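Local coordinates for protein Ta0487 (Thermoplasma acidophilum, PDB 3KBQ) that is of uncharacterised function but belongs to the CinA family and carries a probable molybdopterin-binding domain, at residues Met46-Leu49 against Asp50-Gly53. Numbering follows the deposited sequence.
Sequences MDDL and DEIG
Asp48 is the N-cap residue of helix 49-62, turning its carboxylate back onto the amides of Asp50 and Glu51 where the loop from strand 38-45 enters the helix, within the probable molybdopterin-binding domain. From CB outward, the side chain first lies against Glu51: CB is 3.8 Å from Glu51 CG, and the carboxylate carbon packs on the same methylene. With CG anti to the backbone N (chi1 175°), the carboxylate is brought over the first turn, where OD2 accepts from Glu51 N at 3.0 Å and, weakly, from Asp50 N. The stronger donor reaches OD2 on its anti side, 28° out of the carboxylate plane. Aspartate suits this place because its short side chain brings an acceptor to amides that no preceding helical turn can receive.

The backbone continues the pattern, Asp48 O accepting from Ile52 N (2.9 Å) and Leu49 O from Gly53 N. Ile52 lays CD1 3.3 Å from Asp48 O, and this branched apolar side chain suits the face turned to Val11 of strand 5-11, seating the helix start against the sheet.

Flexible, apolar Met46 can lie along the methylenes of Glu51, its CE 4.1 Å from Glu51 CG. Glu51, bent at chi2 (-70°), is long enough for OE1 to accept a hydrogen bond from a water that accepts from Met46 N, and to form a salt bridge with Arg41 of the second subunit.

With only the methyl of an alanine in place of the Asp48 carboxylate, the amides of Asp50 and Glu51 would probably lose their capping acceptor and the helix end be freer to fray. A carboxylate at the positive end of the helix dipole is likely to be favourable, which may offset the nearby Asp50 and Glu51 carboxylates, and Arg41 of the second subunit probably balances Glu51.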
loop_
_atom_site.group_PDB
_atom_site.type_symbol
_atom_site.label_atom_id
_atom_site.label_comp_id
_atom_site.label_asym_id
_atom_site.label_seq_id
_atom_site.Cartn_x
_atom_site.Cartn_y
_atom_site.Cartn_z
ATOM N N MET B 46 -0.551 -8.070 5.173
ATOM C CA MET B 46 -0.035 -9.421 5.449
ATOM C C MET B 46 -1.055 -10.475 5.080
ATOM O O MET B 46 -2.276 -10.187 4.968
ATOM C CB MET B 46 0.247 -9.564 6.976
ATOM C CG MET B 46 1.479 -8.713 7.467
ATOM S SD MET B 46 1.879 -8.864 9.276
ATOM C CE MET B 46 0.362 -8.417 9.910
ATOM N N ASP B 47 -0.549 -11.710 4.958
ATOM C CA ASP B 47 -1.389 -12.876 4.829
ATOM C C ASP B 47 -2.113 -13.126 6.128
ATOM O O ASP B 47 -1.736 -14.002 6.893
ATOM C CB ASP B 47 -0.535 -14.087 4.412
ATOM C CG ASP B 47 0.143 -13.827 3.071
ATOM O OD1 ASP B 47 -0.625 -13.771 2.070
ATOM O OD2 ASP B 47 1.382 -13.584 3.024
ATOM N N ASP B 48 -3.208 -12.410 6.341
ATOM C CA ASP B 48 -3.831 -12.403 7.660
ATOM C C ASP B 48 -5.290 -11.999 7.464
ATOM O O ASP B 48 -5.543 -10.927 6.860
ATOM C CB ASP B 48 -3.131 -11.315 8.486
ATOM C CG ASP B 48 -3.758 -11.126 9.842
ATOM O OD1 ASP B 48 -3.065 -11.470 10.810
ATOM O OD2 ASP B 48 -4.943 -10.674 9.939
ATOM N N LEU B 49 -6.228 -12.811 7.980
ATOM C CA LEU B 49 -7.660 -12.598 7.666
ATOM C C LEU B 49 -8.125 -11.223 8.026
ATOM O O LEU B 49 -8.786 -10.577 7.240
ATOM C CB LEU B 49 -8.602 -13.629 8.359
ATOM C CG LEU B 49 -8.415 -15.060 7.848
ATOM C CD1 LEU B 49 -9.269 -16.067 8.669
ATOM C CD2 LEU B 49 -8.714 -15.182 6.362
ATOM N N ASP B 50 -7.781 -10.770 9.217
ATOM C CA ASP B 50 -8.363 -9.537 9.707
ATOM C C ASP B 50 -7.745 -8.360 8.942
ATOM O O ASP B 50 -8.418 -7.374 8.719
ATOM C CB ASP B 50 -8.109 -9.343 11.185
ATOM C CG ASP B 50 -8.958 -10.255 12.088
ATOM O OD1 ASP B 50 -9.915 -10.922 11.622
ATOM O OD2 ASP B 50 -8.650 -10.287 13.314
ATOM N N GLU B 51 -6.470 -8.467 8.569
ATOM C CA GLU B 51 -5.794 -7.367 7.882
ATOM C C GLU B 51 -6.320 -7.252 6.478
ATOM O O GLU B 51 -6.497 -6.140 5.947
ATOM C CB GLU B 51 -4.270 -7.613 7.814
ATOM C CG GLU B 51 -3.609 -7.564 9.201
ATOM C CD GLU B 51 -3.601 -6.150 9.758
ATOM O OE1 GLU B 51 -2.856 -5.304 9.227
ATOM O OE2 GLU B 51 -4.371 -5.874 10.706
ATOM N N ILE B 52 -6.573 -8.405 5.870
ATOM C CA ILE B 52 -7.148 -8.455 4.511
ATOM C C ILE B 52 -8.555 -7.863 4.530
ATOM O O ILE B 52 -8.919 -7.049 3.632
ATOM C CB ILE B 52 -7.145 -9.929 3.951
ATOM C CG1 ILE B 52 -5.722 -10.385 3.567
ATOM C CG2 ILE B 52 -8.107 -10.074 2.715
ATOM C CD1 ILE B 52 -5.515 -11.911 3.671
ATOM N N GLY B 53 -9.327 -8.236 5.567
ATOM C CA GLY B 53 -10.684 -7.729 5.710
ATOM C C GLY B 53 -10.689 -6.192 5.845
ATOM O O GLY B 53 -11.564 -5.506 5.256
HETATM O O HOH W 1 -1.282 -6.241 7.298
#